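Local structure of designed Anbu Protein (Synthetic construct, 5LOY) at residues A[109-114]-A[125-130]; A[1-7]-A[142-148]; A[31-35]-A[45-49]. The protein is a consensus-designed Anbu (ancestral beta subunit) of the proteasome family that forms helical assemblies and probably acts as an N-terminal nucleophile hydrolase. One frame throughout, in Å; residues are numbered along the deposited sequence.

Contact 1: A[109-114]-A[125-130]; sequences NASFIL and LFLIYP
Ser111, Phe112 and Leu114 meet Phe126 and Ile128 in a beta hairpin, strand 110-118 running antiparallel to strand 124-128 with the segment axes at 171°. Phe112 and Ile128 form a hydrogen-bonded pair: Ile128 N reaches Phe112 O at 2.8 Å, and Phe112 N gives the return bond to Ile128 O. That carbonyl oxygen is gripped twice, because Ser111 OG also donates to Ile128 O at 3.2 Å; the hydroxyl is swung anti to its own nitrogen (chi1 -166°), on the side of the carbonyl carbon. A second pair of bonds joins Leu114 and Phe126, whose N lies 2.7 Å from Leu114 O. The same oxygen sits in the plane of the Phe126 ring, at its edge.

The hairpin lies in a five-stranded antiparallel sheet, one of the two sheets of the Ntn-hydrolase sandwich, and its side chains alternate between the faces. Phe112, Leu114, Phe126 and Ile128 share one face; here Ile128 CD1 touches Leu114 CB at 3.8 Å, and helix 79-94 covers Leu114 and Phe126. Ile113 and Leu127 occupy the other and touch strand 143-147. Ile113 CG2 meets Leu125 CD1 at 3.8 Å and its CG1 meets Leu127 CD1 at 4.1 Å, the branches slanting across one another. Leu127 CD1 also approaches Phe112 O to 3.4 Å. Beyond the regular strand pairing, Pro130 CA makes a CA-H...O contact with Ala110 O at 3.3 Å, while one water bridges Asn109 OD1, Ala110 N and Pro130 O.

Contact 2: A[1-7]-A[142-148]; sequences TYCVGIR and PFFQIGE
Pro142 O opens the pairing of segment 142-148 with the N-terminal strand by accepting from Arg7 N at 2.8 Å; the guanidinium of Arg7 turns elsewhere, to Pro123 O. Phe143 follows with CB 3.3 Å from Gly5 O and against Ile6 CG1. Its ring leads away from the N-terminal strand because CG sits between the backbone nitrogen and the carbonyl carbon (chi1 70°). Phe144 is joined to Gly5 by two backbone bonds, as expected of an antiparallel hydrogen-bonded pair. Gln145 lies opposite Val4 but extends its amide obliquely to Tyr2: NE2 donates to Tyr2 OH at 3.0 Å, with the hydroxyl oxygen in the amide plane and the ring turned 73° from that plane. Ser176 OG gives the phenol oxygen a further hydrogen-bonding partner. Ile146 pairs with Cys3 through both backbone bonds, and its CG1 packs 3.6 Å from Cys3 CB. Gly147 brings CA to 3.3 Å from Thr1 O in a CA-H...O contact. Glu148 N then donates to Thr1 O at 2.9 Å, and the Glu148 carboxylate forms a salt bridge with Lys150 of the second subunit. Thr1, at the position of the N-terminal nucleophile in proteasome-type subunits, thus has its carbonyl fixed by the paired strand. On one face Tyr2 and Phe143 meet Leu156 of helix 153-159; on the other, Phe144 and Ile146 pack on strand 124-128, while Cys3 meets strand 42-50.

Contact 3: A[31-35]-A[45-49]; sequences RKMHV and VLLTA
Lys32 and Thr48 meet at the open end of the beta hairpin formed by strands 33-38 and 42-50, at one edge of the five-stranded sheet in the Ntn-hydrolase fold. The Lys32 side chain runs across Thr48. Its CB lies 3.6 Å from Thr48 OG1; CG stays near that hydroxyl and Thr48 O; CD passes 3.8 Å from Thr48 O. Beyond this the bend at chi4 (-64°) takes NZ off the pair to a hydrogen bond with Thr20 OG1 and a weak one with Thr1 OG1. That places NZ near the N-terminal threonine, consistent with the lysine that accompanies this residue in proteasome active sites.

The Lys32 carbonyl faces the partner strand, accepting from Thr48 N at 3.1 Å and receiving a CA-H...O contact from Leu47. One residue on, Met33 lies alongside Leu47, both pointing the same way, with Met33 CG 3.8 Å from Leu47 CD2. Met33 CE touches that methyl too, and Val45 CG1 touches the same Met33 CG, the two side chains slanting past each other. This face packs against strand 11-21 through Met33 and Val45, both touching Phe14. His34 occupies the opposite face and pairs with Leu46 by two backbone bonds; the bond from Leu46 N to His34 O is 2.8 Å long and almost straight at the hydrogen (N-H...O 170°). Leu46 O also lies in the imidazole plane, at the ring edge. The His34 and Thr48 side chains lie roughly perpendicular, with Thr48 CG2 3.9 Å from His34 CD2.

Overall arrangement
From the N terminus, strand 2-8 leaves Thr1 and waits 135 residues for its partner in contact 2, the long closure of the set. Within that span contact 3 closes first, as the hairpin 31-35/45-49, followed in series by contact 1, the hairpin 109-114/125-130; neither encloses the other. The two hairpins adjoin in one sheet, where strands 42-50 and 110-118 are neighbours joined by probable hydrogen bonds between Ile113 O and Leu47 N and between Ser111 O and Ala49 N. Contact 2 belongs to the other sheet, stacked on this one: Ile146 meets Leu127 and Ala49 across the interface, and Thr1 lies beside Lys32.

Contact 1: A[109-114]-A[125-130]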
ATOM      1  N   ASN A 109      16.279  -5.790  12.612  1.00 62.13           N
ATOM      2  CA  ASN A 109      16.024  -4.351  12.520  1.00 58.47           C
ATOM      3  C   ASN A 109      14.753  -3.877  13.184  1.00 53.42           C
ATOM      4  O   ASN A 109      13.787  -4.626  13.310  1.00 53.46           O
ATOM      5  CB  ASN A 109      15.998  -3.888  11.071  1.00 60.02           C
ATOM      6  CG  ASN A 109      17.385  -3.725  10.492  1.00 59.83           C
ATOM      7  OD1 ASN A 109      18.383  -3.880  11.171  1.00 58.39           O
ATOM      8  ND2 ASN A 109      17.435  -3.431   9.214  1.00 63.69           N
ATOM      9  N   ALA A 110      14.770  -2.608  13.585  1.00 48.26           N
ATOM     10  CA  ALA A 110      13.657  -2.002  14.287  1.00 45.82           C
ATOM     11  C   ALA A 110      13.557  -0.536  13.966  1.00 42.05           C
ATOM     12  O   ALA A 110      14.463   0.064  13.418  1.00 41.41           O
ATOM     13  CB  ALA A 110      13.813  -2.193  15.785  1.00 48.47           C
ATOM     14  N   SER A 111      12.438   0.043  14.339  1.00 40.26           N
ATOM     15  CA  SER A 111      12.086   1.372  13.874  1.00 40.14           C
ATOM     16  C   SER A 111      11.070   2.005  14.838  1.00 36.25           C
ATOM     17  O   SER A 111      10.270   1.291  15.435  1.00 35.12           O
ATOM     18  CB  SER A 111      11.491   1.229  12.472  1.00 40.52           C
ATOM     19  OG  SER A 111      11.435   2.483  11.878  1.00 44.66           O
ATOM     20  N   PHE A 112      11.085   3.328  14.985  1.00 34.59           N
ATOM     21  CA  PHE A 112      10.236   3.971  15.977  1.00 32.23           C
ATOM     22  C   PHE A 112       9.639   5.285  15.501  1.00 33.17           C
ATOM     23  O   PHE A 112      10.186   5.965  14.622  1.00 32.96           O
ATOM     24  CB  PHE A 112      11.041   4.258  17.240  1.00 33.87           C
ATOM     25  CG  PHE A 112      11.733   3.046  17.826  1.00 35.27           C
ATOM     26  CD1 PHE A 112      12.971   2.646  17.363  1.00 35.54           C
ATOM     27  CD2 PHE A 112      11.131   2.314  18.832  1.00 35.05           C
ATOM     28  CE1 PHE A 112      13.591   1.536  17.879  1.00 36.67           C
ATOM     29  CE2 PHE A 112      11.749   1.220  19.360  1.00 36.12           C
ATOM     30  CZ  PHE A 112      12.983   0.825  18.887  1.00 38.03           C
ATOM     31  N   ILE A 113       8.543   5.668  16.148  1.00 32.76           N
ATOM     32  CA  ILE A 113       7.992   7.002  16.033  1.00 32.24           C
ATOM     33  C   ILE A 113       7.919   7.596  17.418  1.00 33.12           C
ATOM     34  O   ILE A 113       7.487   6.922  18.363  1.00 34.89           O
ATOM     35  CB  ILE A 113       6.578   6.967  15.450  1.00 32.95           C
ATOM     36  CG1 ILE A 113       6.665   6.684  13.956  1.00 34.34           C
ATOM     37  CG2 ILE A 113       5.855   8.290  15.680  1.00 32.61           C
ATOM     38  CD1 ILE A 113       5.321   6.350  13.326  1.00 36.12           C
ATOM     39  N   LEU A 114       8.368   8.835  17.559  1.00 32.85           N
ATOM     40  CA  LEU A 114       8.472   9.460  18.859  1.00 34.26           C
ATOM     41  C   LEU A 114       7.863  10.817  18.745  1.00 34.79           C
ATOM     42  O   LEU A 114       8.250  11.604  17.887  1.00 37.92           O
ATOM     43  CB  LEU A 114       9.940   9.607  19.273  1.00 36.39           C
ATOM     44  CG  LEU A 114      10.131  10.333  20.613  1.00 38.84           C
ATOM     45  CD1 LEU A 114       9.817   9.397  21.756  1.00 40.11           C
ATOM     46  CD2 LEU A 114      11.532  10.847  20.784  1.00 40.33           C
ATOM     47  N   LEU A 125       7.108  15.785  16.453  1.00 35.92           N
ATOM     48  CA  LEU A 125       6.949  14.415  16.007  1.00 34.94           C
ATOM     49  C   LEU A 125       8.164  13.974  15.183  1.00 34.49           C
ATOM     50  O   LEU A 125       8.557  14.678  14.235  1.00 33.66           O
ATOM     51  CB  LEU A 125       5.705  14.321  15.144  1.00 34.71           C
ATOM     52  CG  LEU A 125       5.362  12.923  14.628  1.00 35.02           C
ATOM     53  CD1 LEU A 125       5.013  12.022  15.807  1.00 36.75           C
ATOM     54  CD2 LEU A 125       4.213  12.958  13.628  1.00 35.03           C
ATOM     55  N   PHE A 126       8.729  12.809  15.531  1.00 32.86           N
ATOM     56  CA  PHE A 126       9.951  12.290  14.893  1.00 32.24           C
ATOM     57  C   PHE A 126       9.811  10.858  14.407  1.00 30.92           C
ATOM     58  O   PHE A 126       9.031  10.085  14.971  1.00 30.70           O
ATOM     59  CB  PHE A 126      11.111  12.312  15.873  1.00 32.90           C
ATOM     60  CG  PHE A 126      11.542  13.685  16.263  1.00 33.93           C
ATOM     61  CD1 PHE A 126      10.860  14.372  17.234  1.00 34.27           C
ATOM     62  CD2 PHE A 126      12.617  14.294  15.654  1.00 34.87           C
ATOM     63  CE1 PHE A 126      11.257  15.647  17.594  1.00 35.76           C
ATOM     64  CE2 PHE A 126      13.009  15.582  16.000  1.00 35.70           C
ATOM     65  CZ  PHE A 126      12.322  16.258  16.966  1.00 36.32           C
ATOM     66  N   LEU A 127      10.586  10.514  13.376  1.00 31.09           N
ATOM     67  CA  LEU A 127      10.718   9.131  12.892  1.00 31.20           C
ATOM     68  C   LEU A 127      12.154   8.697  13.090  1.00 32.91           C
ATOM     69  O   LEU A 127      13.070   9.388  12.632  1.00 33.39           O
ATOM     70  CB  LEU A 127      10.358   9.056  11.423  1.00 31.44           C
ATOM     71  CG  LEU A 127      10.582   7.737  10.675  1.00 33.18           C
ATOM     72  CD1 LEU A 127       9.767   6.615  11.266  1.00 33.05           C
ATOM     73  CD2 LEU A 127      10.197   7.888   9.211  1.00 33.47           C
ATOM     74  N   ILE A 128      12.364   7.587  13.796  1.00 33.81           N
ATOM     75  CA  ILE A 128      13.715   7.071  14.002  1.00 35.86           C
ATOM     76  C   ILE A 128      13.921   5.866  13.116  1.00 35.99           C
ATOM     77  O   ILE A 128      13.178   4.881  13.190  1.00 37.33           O
ATOM     78  CB  ILE A 128      13.999   6.697  15.464  1.00 36.12           C
ATOM     79  CG1 ILE A 128      13.972   7.928  16.354  1.00 38.29           C
ATOM     80  CG2 ILE A 128      15.374   6.107  15.607  1.00 37.97           C
ATOM     81  CD1 ILE A 128      12.601   8.265  16.867  1.00 38.12           C
ATOM     82  N   TYR A 129      14.926   5.956  12.265  1.00 36.52           N
ATOM     83  CA  TYR A 129      15.189   4.915  11.298  1.00 39.08           C
ATOM     84  C   TYR A 129      15.974   3.757  11.902  1.00 39.14           C
ATOM     85  O   TYR A 129      16.586   3.903  12.950  1.00 40.68           O
ATOM     86  CB  TYR A 129      16.003   5.502  10.138  1.00 41.63           C
ATOM     87  CG  TYR A 129      15.298   6.517   9.264  1.00 41.76           C
ATOM     88  CD1 TYR A 129      14.104   6.209   8.599  1.00 41.44           C
ATOM     89  CD2 TYR A 129      15.874   7.752   9.037  1.00 44.34           C
ATOM     90  CE1 TYR A 129      13.488   7.134   7.775  1.00 42.19           C
ATOM     91  CE2 TYR A 129      15.282   8.677   8.208  1.00 45.59           C
ATOM     92  CZ  TYR A 129      14.093   8.369   7.584  1.00 45.44           C
ATOM     93  OH  TYR A 129      13.548   9.328   6.761  1.00 49.96           O
ATOM     94  N   PRO A 130      16.003   2.616  11.211  1.00 39.78           N
ATOM     95  CA  PRO A 130      16.792   1.464  11.629  1.00 42.10           C
ATOM     96  C   PRO A 130      18.221   1.763  11.960  1.00 44.21           C
ATOM     97  O   PRO A 130      18.755   1.170  12.875  1.00 48.10           O
ATOM     98  CB  PRO A 130      16.728   0.552  10.407  1.00 42.24           C
ATOM     99  CG  PRO A 130      15.376   0.810   9.840  1.00 40.16           C
ATOM    100  CD  PRO A 130      15.139   2.280  10.059  1.00 40.29           C
TER
HETATM  101  O   HOH W   1      17.773  -1.584  13.408  1.00 41.33           O

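Contact 2: A[1-7]-A[142-148]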
ATOM      1  N   THR A   1       1.847  -5.380  12.481  1.00 48.53           N
ATOM      2  CA  THR A   1       2.567  -4.140  12.837  1.00 43.27           C
ATOM      3  C   THR A   1       2.287  -3.021  11.868  1.00 38.99           C
ATOM      4  O   THR A   1       2.740  -3.034  10.735  1.00 37.05           O
ATOM      5  CB  THR A   1       4.085  -4.363  12.945  1.00 46.48           C
ATOM      6  OG1 THR A   1       4.334  -5.573  13.663  1.00 47.23           O
ATOM      7  CG2 THR A   1       4.734  -3.202  13.706  1.00 46.07           C
ATOM      8  N   TYR A   2       1.531  -2.044  12.350  1.00 36.56           N
ATOM      9  CA  TYR A   2       1.356  -0.790  11.679  1.00 33.76           C
ATOM     10  C   TYR A   2       1.189   0.274  12.766  1.00 33.22           C
ATOM     11  O   TYR A   2       0.349   0.106  13.671  1.00 31.67           O
ATOM     12  CB  TYR A   2       0.124  -0.861  10.784  1.00 33.89           C
ATOM     13  CG  TYR A   2      -0.293   0.436  10.112  1.00 33.54           C
ATOM     14  CD1 TYR A   2       0.650   1.316   9.600  1.00 33.80           C
ATOM     15  CD2 TYR A   2      -1.637   0.764   9.969  1.00 34.03           C
ATOM     16  CE1 TYR A   2       0.265   2.492   8.975  1.00 36.06           C
ATOM     17  CE2 TYR A   2      -2.037   1.937   9.335  1.00 35.07           C
ATOM     18  CZ  TYR A   2      -1.081   2.794   8.839  1.00 35.91           C
ATOM     19  OH  TYR A   2      -1.439   3.959   8.232  1.00 36.68           O
ATOM     20  N   CYS A   3       1.987   1.342  12.683  1.00 30.09           N
ATOM     21  CA  CYS A   3       1.879   2.450  13.641  1.00 30.06           C
ATOM     22  C   CYS A   3       1.922   3.761  12.913  1.00 28.70           C
ATOM     23  O   CYS A   3       2.633   3.900  11.912  1.00 29.37           O
ATOM     24  CB  CYS A   3       3.014   2.415  14.648  1.00 31.10           C
ATOM     25  SG  CYS A   3       3.242   0.827  15.487  1.00 33.40           S
ATOM     26  N   VAL A   4       1.153   4.714  13.416  1.00 27.60           N
ATOM     27  CA  VAL A   4       1.015   6.014  12.802  1.00 28.42           C
ATOM     28  C   VAL A   4       1.112   7.128  13.828  1.00 28.56           C
ATOM     29  O   VAL A   4       0.536   7.033  14.907  1.00 27.52           O
ATOM     30  CB  VAL A   4      -0.375   6.169  12.148  1.00 30.46           C
ATOM     31  CG1 VAL A   4      -0.461   7.453  11.346  1.00 32.06           C
ATOM     32  CG2 VAL A   4      -0.621   5.022  11.210  1.00 32.87           C
ATOM     33  N   GLY A   5       1.807   8.202  13.460  1.00 28.75           N
ATOM     34  CA  GLY A   5       1.836   9.417  14.262  1.00 28.83           C
ATOM     35  C   GLY A   5       1.489  10.576  13.379  1.00 29.29           C
ATOM     36  O   GLY A   5       1.955  10.652  12.220  1.00 28.53           O
ATOM     37  N   ILE A   6       0.659  11.485  13.909  1.00 31.19           N
ATOM     38  CA  ILE A   6       0.139  12.625  13.119  1.00 32.38           C
ATOM     39  C   ILE A   6       0.287  13.889  13.898  1.00 33.28           C
ATOM     40  O   ILE A   6      -0.016  13.926  15.068  1.00 35.77           O
ATOM     41  CB  ILE A   6      -1.347  12.471  12.778  1.00 32.58           C
ATOM     42  CG1 ILE A   6      -1.599  11.158  12.078  1.00 32.49           C
ATOM     43  CG2 ILE A   6      -1.808  13.570  11.845  1.00 34.04           C
ATOM     44  CD1 ILE A   6      -3.067  10.901  11.843  1.00 32.69           C
ATOM     45  N   ARG A   7       0.718  14.944  13.236  1.00 36.04           N
ATOM     46  CA  ARG A   7       0.937  16.230  13.882  1.00 38.59           C
ATOM     47  C   ARG A   7       0.086  17.365  13.275  1.00 40.55           C
ATOM     48  O   ARG A   7       0.129  17.616  12.080  1.00 42.76           O
ATOM     49  CB  ARG A   7       2.395  16.580  13.745  1.00 40.94           C
ATOM     50  CG  ARG A   7       2.790  17.767  14.596  1.00 47.03           C
ATOM     51  CD  ARG A   7       3.914  18.511  13.939  1.00 50.87           C
ATOM     52  NE  ARG A   7       4.479  19.507  14.831  1.00 55.85           N
ATOM     53  CZ  ARG A   7       5.199  20.556  14.416  1.00 59.42           C
ATOM     54  NH1 ARG A   7       5.444  20.746  13.115  1.00 56.14           N
ATOM     55  NH2 ARG A   7       5.666  21.425  15.312  1.00 61.35           N
ATOM     56  N   PRO A 142       3.237  16.097   7.553  1.00 36.97           N
ATOM     57  CA  PRO A 142       2.683  16.117   8.905  1.00 37.79           C
ATOM     58  C   PRO A 142       2.411  14.754   9.545  1.00 36.61           C
ATOM     59  O   PRO A 142       1.970  14.711  10.691  1.00 39.30           O
ATOM     60  CB  PRO A 142       1.355  16.847   8.707  1.00 37.58           C
ATOM     61  CG  PRO A 142       0.917  16.392   7.351  1.00 36.61           C
ATOM     62  CD  PRO A 142       2.182  16.283   6.541  1.00 36.59           C
ATOM     63  N   PHE A 143       2.679  13.657   8.856  1.00 33.06           N
ATOM     64  CA  PHE A 143       2.541  12.363   9.505  1.00 32.59           C
ATOM     65  C   PHE A 143       3.670  11.397   9.147  1.00 31.00           C
ATOM     66  O   PHE A 143       4.328  11.555   8.125  1.00 30.45           O
ATOM     67  CB  PHE A 143       1.167  11.753   9.179  1.00 33.49           C
ATOM     68  CG  PHE A 143       1.008  11.311   7.744  1.00 31.88           C
ATOM     69  CD1 PHE A 143       1.386  10.035   7.350  1.00 32.99           C
ATOM     70  CD2 PHE A 143       0.459  12.173   6.790  1.00 32.21           C
ATOM     71  CE1 PHE A 143       1.256   9.618   6.015  1.00 32.15           C
ATOM     72  CE2 PHE A 143       0.322  11.775   5.473  1.00 31.32           C
ATOM     73  CZ  PHE A 143       0.726  10.494   5.079  1.00 31.04           C
ATOM     74  N   PHE A 144       3.845  10.379   9.998  1.00 29.90           N
ATOM     75  CA  PHE A 144       4.778   9.282   9.764  1.00 29.75           C
ATOM     76  C   PHE A 144       4.098   7.947  10.003  1.00 29.35           C
ATOM     77  O   PHE A 144       3.136   7.848  10.761  1.00 30.19           O
ATOM     78  CB  PHE A 144       5.968   9.361  10.707  1.00 29.77           C
ATOM     79  CG  PHE A 144       6.894  10.529  10.457  1.00 30.67           C
ATOM     80  CD1 PHE A 144       7.385  10.812   9.188  1.00 30.59           C
ATOM     81  CD2 PHE A 144       7.350  11.285  11.527  1.00 31.25           C
ATOM     82  CE1 PHE A 144       8.256  11.867   8.986  1.00 31.42           C
ATOM     83  CE2 PHE A 144       8.227  12.321  11.334  1.00 33.02           C
ATOM     84  CZ  PHE A 144       8.671  12.626  10.052  1.00 32.85           C
ATOM     85  N   GLN A 145       4.635   6.910   9.372  1.00 30.14           N
ATOM     86  CA  GLN A 145       4.108   5.549   9.504  1.00 30.51           C
ATOM     87  C   GLN A 145       5.264   4.591   9.587  1.00 30.49           C
ATOM     88  O   GLN A 145       6.273   4.789   8.903  1.00 31.19           O
ATOM     89  CB  GLN A 145       3.337   5.136   8.244  1.00 31.51           C
ATOM     90  CG  GLN A 145       2.263   6.082   7.716  1.00 32.00           C
ATOM     91  CD  GLN A 145       1.775   5.613   6.356  1.00 31.90           C
ATOM     92  OE1 GLN A 145       2.419   5.850   5.341  1.00 31.54           O
ATOM     93  NE2 GLN A 145       0.632   4.919   6.341  1.00 32.89           N
ATOM     94  N   ILE A 146       5.102   3.526  10.357  1.00 30.23           N
ATOM     95  CA  ILE A 146       6.092   2.443  10.388  1.00 29.78           C
ATOM     96  C   ILE A 146       5.354   1.106  10.364  1.00 30.67           C
ATOM     97  O   ILE A 146       4.160   1.055  10.702  1.00 29.22           O
ATOM     98  CB  ILE A 146       7.006   2.520  11.625  1.00 30.68           C
ATOM     99  CG1 ILE A 146       6.208   2.471  12.919  1.00 31.12           C
ATOM    100  CG2 ILE A 146       7.841   3.798  11.604  1.00 31.45           C
ATOM    101  CD1 ILE A 146       7.059   2.632  14.162  1.00 33.96           C
ATOM    102  N   GLY A 147       6.057   0.036   9.970  1.00 31.09           N
ATOM    103  CA  GLY A 147       5.448  -1.301   9.827  1.00 31.53           C
ATOM    104  C   GLY A 147       5.046  -1.564   8.399  1.00 31.89           C
ATOM    105  O   GLY A 147       5.773  -1.197   7.498  1.00 30.24           O
ATOM    106  N   GLU A 148       3.872  -2.162   8.192  1.00 34.85           N
ATOM    107  CA  GLU A 148       3.242  -2.232   6.853  1.00 34.85           C
ATOM    108  C   GLU A 148       2.411  -0.987   6.624  1.00 32.07           C
ATOM    109  O   GLU A 148       1.310  -0.869   7.149  1.00 32.49           O
ATOM    110  CB  GLU A 148       2.308  -3.432   6.746  1.00 37.68           C
ATOM    111  CG  GLU A 148       3.012  -4.752   6.470  1.00 42.69           C
ATOM    112  CD  GLU A 148       3.792  -4.791   5.155  1.00 46.08           C
ATOM    113  OE1 GLU A 148       3.376  -4.164   4.148  1.00 47.54           O
ATOM    114  OE2 GLU A 148       4.846  -5.468   5.126  1.00 51.22           O
TER

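Contact 3: A[31-35]-A[45-49]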
ATOM      1  N   ARG A  31       1.574  -5.042  22.810  1.00 42.65           N
ATOM      2  CA  ARG A  31       1.305  -3.598  22.728  1.00 46.15           C
ATOM      3  C   ARG A  31       2.533  -2.844  22.151  1.00 42.80           C
ATOM      4  O   ARG A  31       3.652  -3.143  22.524  1.00 41.52           O
ATOM      5  CB  ARG A  31       0.977  -3.108  24.148  1.00 53.78           C
ATOM      6  CG  ARG A  31       0.446  -1.685  24.272  1.00 64.17           C
ATOM      7  CD  ARG A  31       0.368  -1.218  25.735  1.00 71.08           C
ATOM      8  NE  ARG A  31      -0.862  -0.450  25.984  1.00 75.95           N
ATOM      9  CZ  ARG A  31      -1.999  -0.958  26.468  1.00 74.91           C
ATOM     10  NH1 ARG A  31      -2.104  -2.239  26.788  1.00 73.82           N
ATOM     11  NH2 ARG A  31      -3.045  -0.168  26.639  1.00 78.05           N
ATOM     12  N   LYS A  32       2.313  -1.867  21.275  1.00 39.89           N
ATOM     13  CA  LYS A  32       3.406  -1.140  20.643  1.00 39.47           C
ATOM     14  C   LYS A  32       3.480   0.347  20.967  1.00 37.94           C
ATOM     15  O   LYS A  32       4.289   1.068  20.391  1.00 36.76           O
ATOM     16  CB  LYS A  32       3.302  -1.317  19.138  1.00 42.46           C
ATOM     17  CG  LYS A  32       3.385  -2.780  18.709  1.00 47.61           C
ATOM     18  CD  LYS A  32       3.055  -2.905  17.238  1.00 52.26           C
ATOM     19  CE  LYS A  32       2.748  -4.338  16.808  1.00 56.63           C
ATOM     20  NZ  LYS A  32       3.937  -5.210  16.980  1.00 58.24           N
ATOM     21  N   MET A  33       2.650   0.797  21.904  1.00 38.64           N
ATOM     22  CA  MET A  33       2.578   2.186  22.330  1.00 38.55           C
ATOM     23  C   MET A  33       3.043   2.265  23.770  1.00 39.54           C
ATOM     24  O   MET A  33       2.564   1.500  24.626  1.00 40.87           O
ATOM     25  CB  MET A  33       1.145   2.700  22.215  1.00 39.71           C
ATOM     26  CG  MET A  33       0.948   4.155  22.633  1.00 42.41           C
ATOM     27  SD  MET A  33      -0.740   4.767  22.453  1.00 46.06           S
ATOM     28  CE  MET A  33      -0.877   4.815  20.669  1.00 40.41           C
ATOM     29  N   HIS A  34       3.984   3.186  24.023  1.00 38.26           N
ATOM     30  CA  HIS A  34       4.561   3.413  25.351  1.00 40.60           C
ATOM     31  C   HIS A  34       4.524   4.916  25.660  1.00 41.06           C
ATOM     32  O   HIS A  34       4.944   5.741  24.850  1.00 39.59           O
ATOM     33  CB  HIS A  34       6.007   2.911  25.419  1.00 41.47           C
ATOM     34  CG  HIS A  34       6.181   1.509  24.938  1.00 44.24           C
ATOM     35  ND1 HIS A  34       6.248   0.428  25.792  1.00 47.06           N
ATOM     36  CD2 HIS A  34       6.274   1.004  23.683  1.00 45.13           C
ATOM     37  CE1 HIS A  34       6.389  -0.682  25.086  1.00 46.40           C
ATOM     38  NE2 HIS A  34       6.402  -0.360  23.803  1.00 46.54           N
ATOM     39  N   VAL A  35       4.049   5.252  26.852  1.00 42.15           N
ATOM     40  CA  VAL A  35       3.813   6.620  27.242  1.00 43.07           C
ATOM     41  C   VAL A  35       4.652   7.003  28.469  1.00 44.66           C
ATOM     42  O   VAL A  35       4.691   6.292  29.464  1.00 42.12           O
ATOM     43  CB  VAL A  35       2.324   6.831  27.545  1.00 44.43           C
ATOM     44  CG1 VAL A  35       2.069   8.260  27.998  1.00 45.77           C
ATOM     45  CG2 VAL A  35       1.498   6.506  26.314  1.00 42.63           C
ATOM     46  N   VAL A  45       5.343  10.065  23.723  1.00 37.99           N
ATOM     47  CA  VAL A  45       4.773   8.807  23.272  1.00 37.68           C
ATOM     48  C   VAL A  45       5.702   8.150  22.277  1.00 36.17           C
ATOM     49  O   VAL A  45       6.156   8.805  21.345  1.00 35.41           O
ATOM     50  CB  VAL A  45       3.442   9.020  22.546  1.00 37.87           C
ATOM     51  CG1 VAL A  45       2.834   7.679  22.167  1.00 37.56           C
ATOM     52  CG2 VAL A  45       2.487   9.813  23.410  1.00 39.38           C
ATOM     53  N   LEU A  46       5.970   6.861  22.490  1.00 36.40           N
ATOM     54  CA  LEU A  46       6.878   6.073  21.651  1.00 35.33           C
ATOM     55  C   LEU A  46       6.152   4.871  21.025  1.00 34.27           C
ATOM     56  O   LEU A  46       5.545   4.078  21.733  1.00 35.78           O
ATOM     57  CB  LEU A  46       8.064   5.608  22.496  1.00 35.91           C
ATOM     58  CG  LEU A  46       9.121   4.712  21.840  1.00 35.91           C
ATOM     59  CD1 LEU A  46       9.900   5.468  20.771  1.00 36.28           C
ATOM     60  CD2 LEU A  46      10.079   4.182  22.882  1.00 36.43           C
ATOM     61  N   LEU A  47       6.193   4.758  19.702  1.00 33.53           N
ATOM     62  CA  LEU A  47       5.612   3.627  18.997  1.00 33.25           C
ATOM     63  C   LEU A  47       6.753   2.820  18.388  1.00 33.41           C
ATOM     64  O   LEU A  47       7.693   3.400  17.831  1.00 32.59           O
ATOM     65  CB  LEU A  47       4.662   4.089  17.888  1.00 32.53           C
ATOM     66  CG  LEU A  47       3.631   5.164  18.224  1.00 32.88           C
ATOM     67  CD1 LEU A  47       2.833   5.549  16.982  1.00 32.09           C
ATOM     68  CD2 LEU A  47       2.682   4.733  19.333  1.00 33.18           C
ATOM     69  N   THR A  48       6.615   1.494  18.458  1.00 32.91           N
ATOM     70  CA  THR A  48       7.633   0.565  18.009  1.00 35.30           C
ATOM     71  C   THR A  48       7.251  -0.309  16.793  1.00 34.75           C
ATOM     72  O   THR A  48       6.089  -0.649  16.590  1.00 35.20           O
ATOM     73  CB  THR A  48       8.018  -0.388  19.149  1.00 37.74           C
ATOM     74  OG1 THR A  48       6.931  -1.270  19.438  1.00 38.27           O
ATOM     75  CG2 THR A  48       8.356   0.395  20.388  1.00 39.00           C
ATOM     76  N   ALA A  49       8.249  -0.696  16.009  1.00 33.34           N
ATOM     77  CA  ALA A  49       8.052  -1.659  14.922  1.00 32.41           C
ATOM     78  C   ALA A  49       9.326  -2.443  14.647  1.00 32.42           C
ATOM     79  O   ALA A  49      10.431  -1.964  14.912  1.00 34.10           O
ATOM     80  CB  ALA A  49       7.634  -0.936  13.672  1.00 31.97           C
TER